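Local coordinates for protein peptidyl tryptophan dihydroxylase (Pseudomonas putida, PDB 7CTQ) that uses a bound FAD to dihydroxylate a peptidyl tryptophan, a step essential for making the tryptophylquinone cofactor of quinohemoprotein amine dehydrogenase, at residues P69-N77 and P172-W183; A353-E361 and A395-A403. All coordinates share one frame; numbering follows the deposited sequence.

Overall arrangement
From the N terminus, the chain first enters 69-77, on strand 67-76, and returns to it 95 residues later as strand 173-179; interaction 1 thus closes a long loop rich in strands and joins two parallel neighbours of the large mixed sheet in the FAD-containing part of the protein. Interaction 2 begins only after that loop is closed: 353-361 runs into strand 359-367, which pairs with 370-378 in a two-stranded antiparallel sheet, and the chain comes back as helix 395-402, 34 residues on. The loops follow in series, neither nesting nor crossing. The centres of interaction 1 and interaction 2 lie about 47 Å apart and their nearest atoms about 28 Å, so they hold separate parts.

Interaction 1: residues P69-N77 and P172-W183; sequences PATRQVHWN and PASAVESLADGW
Strands 72-76 and 173-179 run parallel, 7° apart, with Gln73 level with Ala175, Val74 with Val176 and His75 with Glu177. The backbone of 69-77 uses its odd residues: Gln73 N bonds to Ser174 O, Gln73 O accepts from Val176 N at 2.9 Å, and His75 N and O are held by Val176 O and Ser178 N. Ser174 OG gives its hydrogen to Thr71 O, 3.0 Å away, and accepts a weak bond from Arg72 NE, while the far end of that guanidinium is paired with Glu86 through NH2.

The pair sits inside the large mixed sheet of this flavin-dependent monooxygenase; the hairpin strand 182-188 lies on the other side of 173-179, and helix 223-228 packs on the face bearing Gln73 and Glu177. On the face of Val74 and Val176, the two valines stand next to one another, pointing the same way, CG2 to CG2 at 4.1 Å. With CG anti to the backbone N (chi1 -153°), the Trp76 indole reaches over the partner strand. Ser178 CB rides over one indole face, 3.8 Å from Trp76 CE3, in a CH-pi contact. Beyond it Trp76 CZ3 abuts Trp183 CB at 3.9 Å, and the edge of Trp76 points at the face of Trp183 in an offset edge-to-face pair with planes at 63°. The Trp183 side chain comes to about 6 Å from the bound FAD, its NE1 hydrogen-bonded to Tyr325 OH.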
ATOM      1  N   PRO A  69      13.783  11.922  13.092  1.00 77.23           N
ATOM      2  CA  PRO A  69      14.895  11.733  12.157  1.00 75.65           C
ATOM      3  C   PRO A  69      15.921  10.761  12.717  1.00 73.39           C
ATOM      4  O   PRO A  69      16.037  10.566  13.929  1.00 76.76           O
ATOM      5  CB  PRO A  69      15.489  13.140  12.010  1.00 76.36           C
ATOM      6  CG  PRO A  69      14.437  14.076  12.551  1.00 77.23           C
ATOM      7  CD  PRO A  69      13.714  13.300  13.607  1.00 75.30           C
ATOM      8  N   ALA A  70      16.673  10.144  11.804  1.00 68.00           N
ATOM      9  CA  ALA A  70      17.670   9.164  12.207  1.00 69.76           C
ATOM     10  C   ALA A  70      18.571   8.845  11.029  1.00 63.87           C
ATOM     11  O   ALA A  70      18.107   8.768   9.889  1.00 76.80           O
ATOM     12  CB  ALA A  70      17.019   7.873  12.719  1.00 69.24           C
ATOM     13  N   THR A  71      19.849   8.643  11.322  1.00 62.29           N
ATOM     14  CA  THR A  71      20.784   8.123  10.340  1.00 79.26           C
ATOM     15  C   THR A  71      20.423   6.679   9.981  1.00 77.51           C
ATOM     16  O   THR A  71      19.566   6.049  10.609  1.00 66.12           O
ATOM     17  CB  THR A  71      22.208   8.193  10.884  1.00 77.45           C
ATOM     18  OG1 THR A  71      23.079   7.440  10.033  1.00 87.91           O
ATOM     19  CG2 THR A  71      22.260   7.617  12.299  1.00 72.14           C
ATOM     20  N   ARG A  72      21.105   6.142   8.965  1.00 84.20           N
ATOM     21  CA  ARG A  72      20.757   4.814   8.454  1.00 76.80           C
ATOM     22  C   ARG A  72      21.911   4.225   7.650  1.00 75.54           C
ATOM     23  O   ARG A  72      22.154   4.655   6.518  1.00 81.62           O
ATOM     24  CB  ARG A  72      19.502   4.894   7.603  1.00 70.72           C
ATOM     25  CG  ARG A  72      19.164   3.596   6.920  1.00 68.52           C
ATOM     26  CD  ARG A  72      17.815   3.701   6.296  1.00 67.76           C
ATOM     27  NE  ARG A  72      16.904   4.448   7.152  1.00 71.06           N
ATOM     28  CZ  ARG A  72      15.639   4.700   6.839  1.00 81.68           C
ATOM     29  NH1 ARG A  72      14.868   5.386   7.675  1.00 88.03           N
ATOM     30  NH2 ARG A  72      15.146   4.265   5.688  1.00 75.05           N
ATOM     31  N   GLN A  73      22.590   3.222   8.212  1.00 68.48           N
ATOM     32  CA  GLN A  73      23.573   2.451   7.460  1.00 68.69           C
ATOM     33  C   GLN A  73      22.863   1.476   6.522  1.00 72.79           C
ATOM     34  O   GLN A  73      21.890   0.818   6.904  1.00 64.04           O
ATOM     35  CB  GLN A  73      24.507   1.689   8.410  1.00 72.80           C
ATOM     36  CG  GLN A  73      25.883   2.335   8.607  1.00 75.35           C
ATOM     37  CD  GLN A  73      26.826   1.508   9.483  1.00 79.15           C
ATOM     38  OE1 GLN A  73      27.932   1.150   9.069  1.00 76.46           O
ATOM     39  NE2 GLN A  73      26.393   1.216  10.704  1.00 82.96           N
ATOM     40  N   VAL A  74      23.338   1.398   5.282  1.00 72.88           N
ATOM     41  CA  VAL A  74      22.758   0.512   4.275  1.00 66.32           C
ATOM     42  C   VAL A  74      23.860  -0.395   3.744  1.00 67.11           C
ATOM     43  O   VAL A  74      24.866   0.087   3.209  1.00 68.45           O
ATOM     44  CB  VAL A  74      22.087   1.298   3.138  1.00 72.46           C
ATOM     45  CG1 VAL A  74      22.122   0.492   1.845  1.00 67.35           C
ATOM     46  CG2 VAL A  74      20.647   1.636   3.509  1.00 58.79           C
ATOM     47  N   HIS A  75      23.676  -1.704   3.912  1.00 57.25           N
ATOM     48  CA  HIS A  75      24.617  -2.719   3.447  1.00 54.12           C
ATOM     49  C   HIS A  75      23.904  -3.557   2.391  1.00 59.76           C
ATOM     50  O   HIS A  75      22.953  -4.283   2.704  1.00 50.09           O
ATOM     51  CB  HIS A  75      25.112  -3.591   4.601  1.00 59.17           C
ATOM     52  CG  HIS A  75      26.107  -2.916   5.495  1.00 66.51           C
ATOM     53  ND1 HIS A  75      25.889  -1.673   6.052  1.00 64.45           N
ATOM     54  CD2 HIS A  75      27.315  -3.325   5.951  1.00 66.86           C
ATOM     55  CE1 HIS A  75      26.926  -1.340   6.800  1.00 63.19           C
ATOM     56  NE2 HIS A  75      27.805  -2.325   6.757  1.00 61.01           N
ATOM     57  N   TRP A  76      24.373  -3.462   1.148  1.00 56.71           N
ATOM     58  CA  TRP A  76      23.672  -4.019  -0.002  1.00 51.20           C
ATOM     59  C   TRP A  76      24.611  -4.034  -1.194  1.00 50.81           C
ATOM     60  O   TRP A  76      25.259  -3.021  -1.475  1.00 56.51           O
ATOM     61  CB  TRP A  76      22.437  -3.182  -0.319  1.00 42.89           C
ATOM     62  CG  TRP A  76      21.325  -3.906  -0.997  1.00 46.63           C
ATOM     63  CD1 TRP A  76      21.152  -4.073  -2.339  1.00 48.93           C
ATOM     64  CD2 TRP A  76      20.198  -4.524  -0.367  1.00 46.67           C
ATOM     65  NE1 TRP A  76      19.994  -4.772  -2.583  1.00 51.28           N
ATOM     66  CE2 TRP A  76      19.387  -5.055  -1.389  1.00 46.94           C
ATOM     67  CE3 TRP A  76      19.802  -4.688   0.965  1.00 40.80           C
ATOM     68  CZ2 TRP A  76      18.206  -5.742  -1.123  1.00 45.13           C
ATOM     69  CZ3 TRP A  76      18.630  -5.364   1.227  1.00 41.63           C
ATOM     70  CH2 TRP A  76      17.844  -5.885   0.191  1.00 40.06           C
ATOM     71  N   ASN A  77      24.701  -5.167  -1.889  1.00 47.46           N
ATOM     72  CA  ASN A  77      25.531  -5.295  -3.089  1.00 57.53           C
ATOM     73  C   ASN A  77      27.001  -5.018  -2.792  1.00 56.40           C
ATOM     74  O   ASN A  77      27.725  -4.482  -3.631  1.00 55.21           O
ATOM     75  CB  ASN A  77      25.034  -4.376  -4.212  1.00 49.18           C
ATOM     76  CG  ASN A  77      25.545  -4.787  -5.582  1.00 47.16           C
ATOM     77  OD1 ASN A  77      25.587  -5.970  -5.915  1.00 46.24           O
ATOM     78  ND2 ASN A  77      25.911  -3.799  -6.394  1.00 54.58           N
ATOM     79  N   PRO A 172      20.187   7.562  18.465  1.00 80.54           N
ATOM     80  CA  PRO A 172      19.287   7.001  17.450  1.00 70.70           C
ATOM     81  C   PRO A 172      20.018   6.600  16.177  1.00 70.28           C
ATOM     82  O   PRO A 172      20.994   7.232  15.764  1.00 75.00           O
ATOM     83  CB  PRO A 172      18.300   8.144  17.183  1.00 70.06           C
ATOM     84  CG  PRO A 172      19.070   9.381  17.493  1.00 74.97           C
ATOM     85  CD  PRO A 172      20.073   9.030  18.564  1.00 74.57           C
ATOM     86  N   ALA A 173      19.520   5.534  15.548  1.00 67.24           N
ATOM     87  CA  ALA A 173      20.090   5.030  14.303  1.00 61.19           C
ATOM     88  C   ALA A 173      19.172   3.954  13.729  1.00 57.51           C
ATOM     89  O   ALA A 173      18.234   3.485  14.382  1.00 48.80           O
ATOM     90  CB  ALA A 173      21.504   4.476  14.511  1.00 53.25           C
ATOM     91  N   SER A 174      19.461   3.571  12.490  1.00 60.10           N
ATOM     92  CA  SER A 174      18.785   2.456  11.843  1.00 52.59           C
ATOM     93  C   SER A 174      19.750   1.850  10.834  1.00 55.78           C
ATOM     94  O   SER A 174      20.790   2.436  10.516  1.00 53.10           O
ATOM     95  CB  SER A 174      17.476   2.901  11.185  1.00 59.27           C
ATOM     96  OG  SER A 174      17.718   3.761  10.082  1.00 61.24           O
ATOM     97  N   ALA A 175      19.416   0.653  10.346  1.00 56.35           N
ATOM     98  CA  ALA A 175      20.280   0.014   9.358  1.00 52.52           C
ATOM     99  C   ALA A 175      19.515  -1.041   8.571  1.00 46.84           C
ATOM    100  O   ALA A 175      18.491  -1.569   9.022  1.00 44.75           O
ATOM    101  CB  ALA A 175      21.518  -0.616  10.005  1.00 46.98           C
ATOM    102  N   VAL A 176      20.048  -1.336   7.382  1.00 51.51           N
ATOM    103  CA  VAL A 176      19.594  -2.413   6.506  1.00 50.83           C
ATOM    104  C   VAL A 176      20.824  -3.179   6.045  1.00 46.85           C
ATOM    105  O   VAL A 176      21.816  -2.568   5.633  1.00 47.92           O
ATOM    106  CB  VAL A 176      18.821  -1.892   5.277  1.00 51.49           C
ATOM    107  CG1 VAL A 176      17.946  -3.006   4.674  1.00 43.93           C
ATOM    108  CG2 VAL A 176      17.996  -0.677   5.630  1.00 55.70           C
ATOM    109  N   GLU A 177      20.771  -4.510   6.119  1.00 43.18           N
ATOM    110  CA  GLU A 177      21.851  -5.320   5.574  1.00 42.28           C
ATOM    111  C   GLU A 177      21.272  -6.516   4.833  1.00 49.85           C
ATOM    112  O   GLU A 177      20.323  -7.161   5.296  1.00 41.24           O
ATOM    113  CB  GLU A 177      22.852  -5.795   6.647  1.00 50.49           C
ATOM    114  CG  GLU A 177      22.282  -6.708   7.716  1.00 49.17           C
ATOM    115  CD  GLU A 177      23.347  -7.275   8.668  1.00 57.28           C
ATOM    116  OE1 GLU A 177      24.523  -7.449   8.271  1.00 53.19           O
ATOM    117  OE2 GLU A 177      22.991  -7.555   9.829  1.00 49.39           O
ATOM    118  N   SER A 178      21.845  -6.774   3.664  1.00 41.70           N
ATOM    119  CA  SER A 178      21.569  -7.978   2.904  1.00 41.27           C
ATOM    120  C   SER A 178      22.279  -9.164   3.552  1.00 45.36           C
ATOM    121  O   SER A 178      23.484  -9.111   3.824  1.00 44.36           O
ATOM    122  CB  SER A 178      22.029  -7.780   1.458  1.00 36.97           C
ATOM    123  OG  SER A 178      22.483  -8.983   0.868  1.00 48.98           O
ATOM    124  N   LEU A 179      21.527 -10.222   3.815  1.00 34.99           N
ATOM    125  CA  LEU A 179      22.070 -11.487   4.283  1.00 40.27           C
ATOM    126  C   LEU A 179      22.063 -12.507   3.148  1.00 46.65           C
ATOM    127  O   LEU A 179      21.543 -12.264   2.053  1.00 39.98           O
ATOM    128  CB  LEU A 179      21.280 -11.991   5.489  1.00 42.31           C
ATOM    129  CG  LEU A 179      20.898 -10.904   6.492  1.00 47.78           C
ATOM    130  CD1 LEU A 179      19.801 -11.407   7.397  1.00 51.74           C
ATOM    131  CD2 LEU A 179      22.121 -10.465   7.317  1.00 53.98           C
ATOM    132  N   ALA A 180      22.644 -13.677   3.427  1.00 44.68           N
ATOM    133  CA  ALA A 180      22.766 -14.707   2.402  1.00 55.23           C
ATOM    134  C   ALA A 180      21.407 -15.254   1.975  1.00 44.79           C
ATOM    135  O   ALA A 180      21.226 -15.599   0.804  1.00 44.00           O
ATOM    136  CB  ALA A 180      23.662 -15.841   2.907  1.00 52.82           C
ATOM    137  N   ASP A 181      20.451 -15.337   2.901  1.00 36.93           N
ATOM    138  CA  ASP A 181      19.155 -15.971   2.671  1.00 33.10           C
ATOM    139  C   ASP A 181      18.019 -15.066   3.141  1.00 37.24           C
ATOM    140  O   ASP A 181      16.941 -15.538   3.518  1.00 37.10           O
ATOM    141  CB  ASP A 181      19.088 -17.338   3.359  1.00 34.38           C
ATOM    142  CG  ASP A 181      19.234 -17.241   4.886  1.00 47.72           C
ATOM    143  OD1 ASP A 181      19.814 -16.244   5.367  1.00 42.99           O
ATOM    144  OD2 ASP A 181      18.774 -18.154   5.603  1.00 43.75           O
ATOM    145  N   GLY A 182      18.258 -13.761   3.142  1.00 35.85           N
ATOM    146  CA  GLY A 182      17.257 -12.826   3.603  1.00 36.57           C
ATOM    147  C   GLY A 182      17.860 -11.445   3.707  1.00 34.58           C
ATOM    148  O   GLY A 182      18.968 -11.193   3.233  1.00 37.88           O
ATOM    149  N   TRP A 183      17.105 -10.552   4.333  1.00 38.27           N
ATOM    150  CA  TRP A 183      17.622  -9.231   4.640  1.00 45.70           C
ATOM    151  C   TRP A 183      17.041  -8.808   5.979  1.00 31.43           C
ATOM    152  O   TRP A 183      15.987  -9.288   6.406  1.00 36.19           O
ATOM    153  CB  TRP A 183      17.313  -8.202   3.523  1.00 34.74           C
ATOM    154  CG  TRP A 183      15.858  -8.028   3.240  1.00 41.09           C
ATOM    155  CD1 TRP A 183      15.083  -8.776   2.383  1.00 38.61           C
ATOM    156  CD2 TRP A 183      14.991  -7.042   3.807  1.00 42.12           C
ATOM    157  NE1 TRP A 183      13.787  -8.308   2.392  1.00 35.54           N
ATOM    158  CE2 TRP A 183      13.705  -7.242   3.249  1.00 36.47           C
ATOM    159  CE3 TRP A 183      15.177  -5.997   4.719  1.00 39.97           C
ATOM    160  CZ2 TRP A 183      12.606  -6.450   3.599  1.00 39.62           C
ATOM    161  CZ3 TRP A 183      14.089  -5.203   5.051  1.00 38.04           C
ATOM    162  CH2 TRP A 183      12.818  -5.437   4.497  1.00 43.59           C
TER

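Interaction 2: residues A353-E361 and A395-A403; sequences ADWSAVRVE and APAVRELQA
Val360 and Val398 come from opposite sides and pass alongside one another, Val360 CG2 resting 3.8 Å from Val398 CG1 where helix 395-402 packs on the start of a beta hairpin. Strands 359-367 and 370-378 form that hairpin; the axes of 359-361 and the helix run at 134° and come within 8.9 Å. Val360 uses both branches: with CG1 opposite the backbone N (chi1 171°), this methyl reaches Ala395 CB at 4.0 Å, and the Arg399 chain runs roughly perpendicular to the valine toward Glu375. With an alanine at Val360, both methyls are gone, and a gap is likely to open between strand and helix where they met Val398 CG1 and Ala395 CB.

Trp355, in the 3-10 segment 355-357, offers the far edge of its indole: CH2 meets Val398 CG2 at 4.1 Å, near the ring plane, while Val358 CB lies over one indole face. Helix 416-428 adds Leu426 to both Trp355 and Leu401. A water in the plane of the indole accepts from Trp355 NE1 and is weakly bound to Leu401 O. On the outer side the extended Gln402 ties the helix to 353-361. Its NE2 donates to Val358 O at 3.0 Å, in the plane of its own amide but from above the carbonyl plane, and its OE1 takes a hydrogen from a second water, 2.7 Å away, which accepts from Val360 N.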
ATOM      1  N   ALA A 353       5.967   0.623 -26.088  1.00 28.75           N
ATOM      2  CA  ALA A 353       4.793   0.936 -26.894  1.00 33.76           C
ATOM      3  C   ALA A 353       4.549  -0.130 -27.961  1.00 39.63           C
ATOM      4  O   ALA A 353       5.470  -0.800 -28.436  1.00 34.12           O
ATOM      5  CB  ALA A 353       4.947   2.307 -27.566  1.00 31.27           C
ATOM      6  N   ASP A 354       3.283  -0.270 -28.346  1.00 33.64           N
ATOM      7  CA  ASP A 354       2.898  -1.129 -29.463  1.00 34.22           C
ATOM      8  C   ASP A 354       1.628  -0.517 -30.050  1.00 37.48           C
ATOM      9  O   ASP A 354       0.512  -0.886 -29.663  1.00 32.12           O
ATOM     10  CB  ASP A 354       2.681  -2.574 -29.033  1.00 38.97           C
ATOM     11  CG  ASP A 354       2.364  -3.500 -30.212  1.00 51.11           C
ATOM     12  OD1 ASP A 354       2.231  -3.016 -31.364  1.00 48.92           O
ATOM     13  OD2 ASP A 354       2.252  -4.720 -29.981  1.00 53.11           O
ATOM     14  N   TRP A 355       1.815   0.408 -30.995  1.00 31.91           N
ATOM     15  CA  TRP A 355       0.670   1.110 -31.556  1.00 32.91           C
ATOM     16  C   TRP A 355      -0.294   0.147 -32.226  1.00 38.52           C
ATOM     17  O   TRP A 355      -1.508   0.373 -32.196  1.00 35.19           O
ATOM     18  CB  TRP A 355       1.113   2.184 -32.549  1.00 35.24           C
ATOM     19  CG  TRP A 355      -0.070   2.894 -33.133  1.00 38.09           C
ATOM     20  CD1 TRP A 355      -0.580   2.745 -34.388  1.00 45.76           C
ATOM     21  CD2 TRP A 355      -0.937   3.814 -32.453  1.00 37.20           C
ATOM     22  NE1 TRP A 355      -1.692   3.540 -34.543  1.00 42.47           N
ATOM     23  CE2 TRP A 355      -1.932   4.207 -33.370  1.00 41.56           C
ATOM     24  CE3 TRP A 355      -0.956   4.352 -31.164  1.00 33.58           C
ATOM     25  CZ2 TRP A 355      -2.936   5.121 -33.042  1.00 39.43           C
ATOM     26  CZ3 TRP A 355      -1.953   5.262 -30.834  1.00 39.66           C
ATOM     27  CH2 TRP A 355      -2.930   5.637 -31.773  1.00 39.27           C
ATOM     28  N   SER A 356       0.224  -0.943 -32.803  1.00 41.33           N
ATOM     29  CA  SER A 356      -0.628  -1.911 -33.487  1.00 48.34           C
ATOM     30  C   SER A 356      -1.631  -2.561 -32.540  1.00 43.82           C
ATOM     31  O   SER A 356      -2.702  -2.990 -32.978  1.00 45.37           O
ATOM     32  CB  SER A 356       0.235  -2.983 -34.173  1.00 47.95           C
ATOM     33  OG  SER A 356       0.770  -3.909 -33.239  1.00 44.31           O
ATOM     34  N   ALA A 357      -1.319  -2.618 -31.244  1.00 39.73           N
ATOM     35  CA  ALA A 357      -2.161  -3.264 -30.248  1.00 37.83           C
ATOM     36  C   ALA A 357      -3.110  -2.305 -29.533  1.00 43.53           C
ATOM     37  O   ALA A 357      -3.869  -2.753 -28.665  1.00 43.98           O
ATOM     38  CB  ALA A 357      -1.283  -3.971 -29.201  1.00 39.65           C
ATOM     39  N   VAL A 358      -3.089  -1.009 -29.864  1.00 35.82           N
ATOM     40  CA  VAL A 358      -3.919  -0.029 -29.165  1.00 35.77           C
ATOM     41  C   VAL A 358      -5.387  -0.268 -29.493  1.00 39.57           C
ATOM     42  O   VAL A 358      -5.752  -0.523 -30.649  1.00 32.47           O
ATOM     43  CB  VAL A 358      -3.489   1.395 -29.560  1.00 35.08           C
ATOM     44  CG1 VAL A 358      -4.533   2.389 -29.166  1.00 37.96           C
ATOM     45  CG2 VAL A 358      -2.120   1.747 -28.952  1.00 28.98           C
ATOM     46  N   ARG A 359      -6.248  -0.187 -28.478  1.00 33.72           N
ATOM     47  CA  ARG A 359      -7.660  -0.485 -28.676  1.00 34.42           C
ATOM     48  C   ARG A 359      -8.526   0.609 -28.070  1.00 39.34           C
ATOM     49  O   ARG A 359      -8.243   1.103 -26.973  1.00 32.74           O
ATOM     50  CB  ARG A 359      -8.030  -1.851 -28.058  1.00 43.76           C
ATOM     51  CG  ARG A 359      -7.434  -3.053 -28.795  1.00 49.27           C
ATOM     52  CD  ARG A 359      -7.945  -4.383 -28.235  1.00 50.70           C
ATOM     53  NE  ARG A 359      -9.404  -4.486 -28.273  1.00 53.81           N
ATOM     54  CZ  ARG A 359     -10.105  -5.131 -29.204  1.00 57.65           C
ATOM     55  NH1 ARG A 359      -9.496  -5.747 -30.205  1.00 51.92           N
ATOM     56  NH2 ARG A 359     -11.428  -5.154 -29.130  1.00 54.16           N
ATOM     57  N   VAL A 360      -9.588   0.972 -28.787  1.00 34.16           N
ATOM     58  CA  VAL A 360     -10.648   1.811 -28.236  1.00 33.71           C
ATOM     59  C   VAL A 360     -11.676   0.887 -27.594  1.00 38.35           C
ATOM     60  O   VAL A 360     -12.232   0.002 -28.258  1.00 38.11           O
ATOM     61  CB  VAL A 360     -11.300   2.685 -29.314  1.00 36.44           C
ATOM     62  CG1 VAL A 360     -12.508   3.363 -28.737  1.00 38.38           C
ATOM     63  CG2 VAL A 360     -10.305   3.719 -29.863  1.00 34.37           C
ATOM     64  N   GLU A 361     -11.915   1.074 -26.303  1.00 33.05           N
ATOM     65  CA  GLU A 361     -12.848   0.249 -25.556  1.00 36.19           C
ATOM     66  C   GLU A 361     -13.591   1.121 -24.557  1.00 38.23           C
ATOM     67  O   GLU A 361     -13.078   2.144 -24.098  1.00 32.20           O
ATOM     68  CB  GLU A 361     -12.134  -0.907 -24.810  1.00 37.07           C
ATOM     69  CG  GLU A 361     -11.595  -2.006 -25.717  1.00 36.15           C
ATOM     70  CD  GLU A 361     -11.031  -3.193 -24.944  1.00 53.50           C
ATOM     71  OE1 GLU A 361     -10.120  -3.861 -25.471  1.00 50.82           O
ATOM     72  OE2 GLU A 361     -11.490  -3.463 -23.814  1.00 53.70           O
ATOM     73  N   ALA A 395     -10.378   8.858 -27.599  1.00 31.04           N
ATOM     74  CA  ALA A 395     -10.997   7.802 -28.400  1.00 32.73           C
ATOM     75  C   ALA A 395     -11.495   8.277 -29.763  1.00 35.62           C
ATOM     76  O   ALA A 395     -11.305   7.534 -30.746  1.00 36.09           O
ATOM     77  CB  ALA A 395     -12.140   7.144 -27.609  1.00 38.80           C
ATOM     78  N   PRO A 396     -12.114   9.458 -29.908  1.00 38.89           N
ATOM     79  CA  PRO A 396     -12.521   9.883 -31.266  1.00 39.36           C
ATOM     80  C   PRO A 396     -11.341  10.025 -32.214  1.00 42.41           C
ATOM     81  O   PRO A 396     -11.391   9.538 -33.355  1.00 42.75           O
ATOM     82  CB  PRO A 396     -13.226  11.222 -31.014  1.00 38.58           C
ATOM     83  CG  PRO A 396     -13.676  11.159 -29.596  1.00 47.50           C
ATOM     84  CD  PRO A 396     -12.585  10.409 -28.881  1.00 42.41           C
ATOM     85  N   ALA A 397     -10.273  10.684 -31.762  1.00 39.28           N
ATOM     86  CA  ALA A 397      -9.075  10.809 -32.584  1.00 42.39           C
ATOM     87  C   ALA A 397      -8.528   9.440 -32.978  1.00 35.29           C
ATOM     88  O   ALA A 397      -8.210   9.206 -34.145  1.00 37.54           O
ATOM     89  CB  ALA A 397      -8.018  11.625 -31.838  1.00 35.12           C
ATOM     90  N   VAL A 398      -8.418   8.516 -32.015  1.00 37.60           N
ATOM     91  CA  VAL A 398      -7.806   7.220 -32.312  1.00 34.69           C
ATOM     92  C   VAL A 398      -8.709   6.395 -33.225  1.00 33.67           C
ATOM     93  O   VAL A 398      -8.230   5.672 -34.106  1.00 32.82           O
ATOM     94  CB  VAL A 398      -7.470   6.468 -31.007  1.00 33.71           C
ATOM     95  CG1 VAL A 398      -7.038   5.047 -31.312  1.00 31.13           C
ATOM     96  CG2 VAL A 398      -6.388   7.213 -30.226  1.00 35.43           C
ATOM     97  N   ARG A 399     -10.028   6.476 -33.023  1.00 38.97           N
ATOM     98  CA  ARG A 399     -10.952   5.876 -33.978  1.00 40.06           C
ATOM     99  C   ARG A 399     -10.677   6.398 -35.384  1.00 41.72           C
ATOM    100  O   ARG A 399     -10.514   5.615 -36.329  1.00 43.60           O
ATOM    101  CB  ARG A 399     -12.404   6.163 -33.563  1.00 36.90           C
ATOM    102  CG  ARG A 399     -13.014   5.133 -32.622  1.00 43.39           C
ATOM    103  CD  ARG A 399     -14.462   5.508 -32.323  1.00 53.72           C
ATOM    104  NE  ARG A 399     -15.196   4.464 -31.613  1.00 46.35           N
ATOM    105  CZ  ARG A 399     -15.706   3.375 -32.187  1.00 60.94           C
ATOM    106  NH1 ARG A 399     -15.547   3.160 -33.493  1.00 48.13           N
ATOM    107  NH2 ARG A 399     -16.369   2.492 -31.449  1.00 60.62           N
ATOM    108  N   GLU A 400     -10.601   7.728 -35.538  1.00 34.94           N
ATOM    109  CA  GLU A 400     -10.355   8.284 -36.872  1.00 38.94           C
ATOM    110  C   GLU A 400      -8.988   7.860 -37.400  1.00 37.27           C
ATOM    111  O   GLU A 400      -8.863   7.462 -38.565  1.00 40.14           O
ATOM    112  CB  GLU A 400     -10.480   9.808 -36.847  1.00 35.95           C
ATOM    113  CG  GLU A 400     -11.911  10.309 -36.674  1.00 48.45           C
ATOM    114  CD  GLU A 400     -12.055  11.805 -36.929  1.00 62.68           C
ATOM    115  OE1 GLU A 400     -11.037  12.532 -36.860  1.00 59.64           O
ATOM    116  OE2 GLU A 400     -13.189  12.253 -37.207  1.00 76.68           O
ATOM    117  N   LEU A 401      -7.955   7.903 -36.550  1.00 33.63           N
ATOM    118  CA  LEU A 401      -6.624   7.465 -36.984  1.00 31.79           C
ATOM    119  C   LEU A 401      -6.640   6.012 -37.431  1.00 40.62           C
ATOM    120  O   LEU A 401      -6.044   5.663 -38.458  1.00 44.12           O
ATOM    121  CB  LEU A 401      -5.593   7.646 -35.865  1.00 34.40           C
ATOM    122  CG  LEU A 401      -5.173   9.069 -35.485  1.00 38.42           C
ATOM    123  CD1 LEU A 401      -4.414   9.074 -34.159  1.00 36.68           C
ATOM    124  CD2 LEU A 401      -4.341   9.706 -36.595  1.00 45.58           C
ATOM    125  N   GLN A 402      -7.309   5.144 -36.671  1.00 34.98           N
ATOM    126  CA  GLN A 402      -7.378   3.747 -37.056  1.00 37.46           C
ATOM    127  C   GLN A 402      -8.222   3.555 -38.309  1.00 35.87           C
ATOM    128  O   GLN A 402      -8.055   2.546 -38.998  1.00 36.78           O
ATOM    129  CB  GLN A 402      -7.909   2.912 -35.891  1.00 42.52           C
ATOM    130  CG  GLN A 402      -6.968   2.919 -34.667  1.00 43.46           C
ATOM    131  CD  GLN A 402      -7.445   2.023 -33.532  1.00 48.08           C
ATOM    132  OE1 GLN A 402      -8.645   1.946 -33.245  1.00 41.86           O
ATOM    133  NE2 GLN A 402      -6.503   1.354 -32.869  1.00 36.73           N
ATOM    134  N   ALA A 403      -9.098   4.509 -38.628  1.00 43.67           N
ATOM    135  CA  ALA A 403      -9.857   4.501 -39.873  1.00 43.08           C
ATOM    136  C   ALA A 403      -9.085   5.100 -41.042  1.00 44.22           C
ATOM    137  O   ALA A 403      -9.646   5.205 -42.140  1.00 44.91           O
ATOM    138  CB  ALA A 403     -11.176   5.261 -39.698  1.00 43.03           C
TER
HETATM  139  O   HOH W   1      -3.134   4.349 -37.176  1.00 50.39           O
HETATM  140  O   HOH W   2      -9.616  -0.019 -31.599  1.00 38.29           O